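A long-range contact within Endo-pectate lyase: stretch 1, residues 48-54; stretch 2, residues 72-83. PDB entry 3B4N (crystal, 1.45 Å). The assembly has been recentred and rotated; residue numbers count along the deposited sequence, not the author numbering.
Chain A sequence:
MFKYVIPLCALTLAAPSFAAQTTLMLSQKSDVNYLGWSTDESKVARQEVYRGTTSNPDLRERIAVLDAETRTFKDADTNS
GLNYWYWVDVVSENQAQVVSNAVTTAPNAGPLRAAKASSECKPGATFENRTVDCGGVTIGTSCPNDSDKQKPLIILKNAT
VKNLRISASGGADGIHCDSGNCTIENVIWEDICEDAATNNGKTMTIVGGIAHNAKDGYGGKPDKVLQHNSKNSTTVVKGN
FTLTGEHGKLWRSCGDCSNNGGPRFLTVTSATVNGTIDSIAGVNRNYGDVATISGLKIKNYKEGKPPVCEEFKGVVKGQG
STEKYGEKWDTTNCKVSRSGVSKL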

# COMPACT_ATOMS: atom_id res chain seq x y z
N GLU A 48 -19.35 5.59 5.39
CA GLU A 48 -20.24 5.75 4.25
C GLU A 48 -19.62 6.61 3.17
O GLU A 48 -19.03 7.65 3.45
CB GLU A 48 -21.55 6.36 4.71
CG GLU A 48 -22.20 5.60 5.86
CD GLU A 48 -23.53 6.20 6.27
OE1 GLU A 48 -23.63 7.45 6.31
OE2 GLU A 48 -24.46 5.43 6.57
N VAL A 49 -19.76 6.17 1.93
CA VAL A 49 -19.22 6.93 0.81
C VAL A 49 -20.37 7.67 0.14
O VAL A 49 -21.41 7.08 -0.15
CB VAL A 49 -18.55 6.01 -0.24
CG1 VAL A 49 -17.89 6.86 -1.32
CG2 VAL A 49 -17.53 5.11 0.44
N TYR A 50 -20.18 8.96 -0.08
CA TYR A 50 -21.17 9.81 -0.73
C TYR A 50 -20.61 10.34 -2.04
O TYR A 50 -19.40 10.59 -2.16
CB TYR A 50 -21.56 10.97 0.19
CG TYR A 50 -22.39 10.53 1.35
CD1 TYR A 50 -23.79 10.55 1.28
CD2 TYR A 50 -21.80 10.04 2.51
CE1 TYR A 50 -24.57 10.08 2.32
CE2 TYR A 50 -22.57 9.57 3.57
CZ TYR A 50 -23.96 9.59 3.47
OH TYR A 50 -24.73 9.10 4.49
N ARG A 51 -21.48 10.54 -3.01
CA ARG A 51 -21.07 11.03 -4.32
C ARG A 51 -22.13 11.96 -4.90
O ARG A 51 -23.31 11.82 -4.60
CB ARG A 51 -20.87 9.85 -5.27
CG ARG A 51 -20.24 10.21 -6.61
CD ARG A 51 -20.21 9.00 -7.54
NE ARG A 51 -21.54 8.71 -8.07
CZ ARG A 51 -21.89 7.57 -8.64
NH1 ARG A 51 -21.01 6.59 -8.78
NH2 ARG A 51 -23.14 7.40 -9.07
N GLY A 52 -21.68 12.90 -5.73
CA GLY A 52 -22.59 13.81 -6.39
C GLY A 52 -21.99 14.22 -7.72
O GLY A 52 -20.80 14.03 -7.94
N THR A 53 -22.81 14.77 -8.61
CA THR A 53 -22.30 15.23 -9.90
C THR A 53 -22.01 16.73 -9.85
O THR A 53 -21.62 17.32 -10.86
CB THR A 53 -23.27 14.93 -11.06
OG1 THR A 53 -24.58 15.42 -10.74
CG2 THR A 53 -23.33 13.43 -11.33
N THR A 54 -22.21 17.33 -8.68
CA THR A 54 -21.90 18.74 -8.47
C THR A 54 -21.17 18.85 -7.13
O THR A 54 -21.15 17.90 -6.35
CB THR A 54 -23.15 19.66 -8.44
OG1 THR A 54 -23.82 19.54 -7.18
CG2 THR A 54 -24.11 19.29 -9.57
N THR A 72 -10.04 2.26 2.04
CA THR A 72 -10.09 2.47 0.60
C THR A 72 -11.44 2.02 0.04
O THR A 72 -12.17 1.26 0.66
CB THR A 72 -8.98 1.68 -0.15
OG1 THR A 72 -9.22 0.27 0.01
CG2 THR A 72 -7.58 2.05 0.37
N PHE A 73 -11.74 2.51 -1.16
CA PHE A 73 -12.99 2.17 -1.84
C PHE A 73 -12.80 2.40 -3.33
O PHE A 73 -12.03 3.26 -3.74
CB PHE A 73 -14.13 3.07 -1.35
CG PHE A 73 -15.44 2.82 -2.03
CD1 PHE A 73 -16.16 1.66 -1.75
CD2 PHE A 73 -15.95 3.72 -2.95
CE1 PHE A 73 -17.37 1.40 -2.37
CE2 PHE A 73 -17.17 3.47 -3.59
CZ PHE A 73 -17.88 2.31 -3.30
N LYS A 74 -13.49 1.61 -4.14
CA LYS A 74 -13.42 1.80 -5.57
C LYS A 74 -14.82 1.97 -6.15
O LYS A 74 -15.74 1.22 -5.81
CB LYS A 74 -12.69 0.65 -6.26
CG LYS A 74 -13.39 -0.68 -6.24
CD LYS A 74 -12.55 -1.71 -7.00
CE LYS A 74 -13.26 -3.05 -7.09
NZ LYS A 74 -13.55 -3.61 -5.74
N ASP A 75 -14.98 2.99 -6.98
CA ASP A 75 -16.24 3.27 -7.64
C ASP A 75 -16.06 3.12 -9.15
O ASP A 75 -15.38 3.92 -9.78
CB ASP A 75 -16.71 4.70 -7.33
CG ASP A 75 -18.03 5.04 -8.00
OD1 ASP A 75 -18.37 6.23 -8.09
OD2 ASP A 75 -18.73 4.10 -8.42
N ALA A 76 -16.67 2.08 -9.71
CA ALA A 76 -16.58 1.81 -11.14
C ALA A 76 -17.91 2.09 -11.84
O ALA A 76 -18.08 1.74 -13.01
CB ALA A 76 -16.19 0.36 -11.38
N ASP A 77 -18.83 2.74 -11.13
CA ASP A 77 -20.15 3.03 -11.68
C ASP A 77 -20.34 4.49 -12.05
O ASP A 77 -21.24 5.16 -11.54
CB ASP A 77 -21.21 2.62 -10.65
CG ASP A 77 -22.62 2.74 -11.18
OD1 ASP A 77 -23.56 2.84 -10.36
OD2 ASP A 77 -22.80 2.71 -12.42
N THR A 78 -19.49 5.00 -12.94
CA THR A 78 -19.60 6.39 -13.37
C THR A 78 -19.67 6.50 -14.89
O THR A 78 -19.24 5.60 -15.60
CB THR A 78 -18.40 7.24 -12.89
OG1 THR A 78 -17.19 6.72 -13.45
CG2 THR A 78 -18.31 7.22 -11.36
N ASN A 79 -20.21 7.62 -15.36
CA ASN A 79 -20.34 7.89 -16.79
C ASN A 79 -19.22 8.83 -17.23
O ASN A 79 -18.85 9.75 -16.50
CB ASN A 79 -21.69 8.53 -17.08
CG ASN A 79 -22.84 7.54 -17.01
OD1 ASN A 79 -24.01 7.92 -17.00
ND2 ASN A 79 -22.50 6.25 -16.97
N SER A 80 -18.69 8.60 -18.43
CA SER A 80 -17.59 9.39 -18.97
C SER A 80 -17.86 10.88 -19.19
O SER A 80 -16.93 11.68 -19.20
CB SER A 80 -17.10 8.77 -20.28
OG SER A 80 -18.11 8.79 -21.27
N GLY A 81 -19.13 11.24 -19.37
CA GLY A 81 -19.45 12.64 -19.63
C GLY A 81 -19.78 13.51 -18.43
O GLY A 81 -20.24 14.64 -18.58
N LEU A 82 -19.53 12.99 -17.23
CA LEU A 82 -19.81 13.74 -16.01
C LEU A 82 -18.62 13.82 -15.08
O LEU A 82 -17.70 13.01 -15.15
CB LEU A 82 -20.98 13.08 -15.26
CG LEU A 82 -22.34 13.12 -15.95
CD1 LEU A 82 -23.32 12.19 -15.24
CD2 LEU A 82 -22.86 14.54 -15.95
N ASN A 83 -18.65 14.82 -14.20
CA ASN A 83 -17.62 14.99 -13.19
C ASN A 83 -18.28 14.57 -11.88
O ASN A 83 -19.49 14.71 -11.72
CB ASN A 83 -17.17 16.44 -13.11
CG ASN A 83 -16.13 16.78 -14.16
OD1 ASN A 83 -16.26 17.78 -14.87
ND2 ASN A 83 -15.10 15.96 -14.26
O HOH W 1 -23.79 6.31 -12.16
O HOH W 2 -20.88 16.73 -13.66

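Stretch 1 is the end of a strand, through Gly52, and then enters a loop. Side chains meet at Val49 and Arg51, while the contact at Asn83 is through backbone; no direct backbone-to-backbone hydrogen bond joins the two. The surface buried between them is modest, 345 Å² counting both sides.

Glu48 takes no part in the contact. Its side chain lies far from stretch 2, and Glu48 OE1 accepts a hydrogen bond from Tyr50 OH at 2.7 Å. Tyr50 is likewise out of reach. In the extended strand, Val49 and Arg51 between and beyond them point toward stretch 2.

Val49 meets Phe73. The CA atoms of the pair are 8.3 Å apart, so the side chains must fill the gap. Both CA-to-CB bonds point toward the other stretch, and both chi1 angles are t. Val49 CG2 sits over one face of the Phe73 ring, 4.0 Å from Phe73 CG. It is 18° off the ring normal, which makes this a CH-pi contact. A branched aliphatic side chain suits this place because it offers a methyl group to the flat ring. Val49 is buried; Phe73 is partly exposed.

Arg51 makes the main polar contact and has the largest area covered by the other stretch, 74 Å². Its chi1 and chi2 are both t, so the first part of the chain is extended; chi3 is p. Arg51 NH1 forms a salt bridge with Asp75 OD1 at 2.8 Å. The carboxylate oxygen lies at the guanidinium edge, near its plane, where the N-H bonds point. Arg51 NH1 also gives a weak hydrogen bond to Asp77 O at 3.1 Å. Asp75 OD2 accepts a hydrogen bond from Asp77 N at 3.0 Å, so this carboxylate binds both Arg51 and the backbone of Asp77 in its own stretch. Water 1 adds a bridge: it donates to Asp77 O at 2.9 Å and accepts a weak hydrogen bond from Arg51 NH2 at 3.3 Å.

Gly52 has no side chain and contributes little.

Thr53 closes the contact at an exposed site. Thr53 CA makes a CA-H...O contact with Asn83 O at 3.4 Å. Water 2 links the backbones, donating to Thr53 O at 3.0 Å and accepting from Asn83 N at 3.0 Å. The methyl Thr53 CG2 lies 4.1 Å from Leu82 CD1, a loose apolar touch. Asn83 takes part through its backbone; the end of its side chain leads away. Thr54 points away and makes no contact.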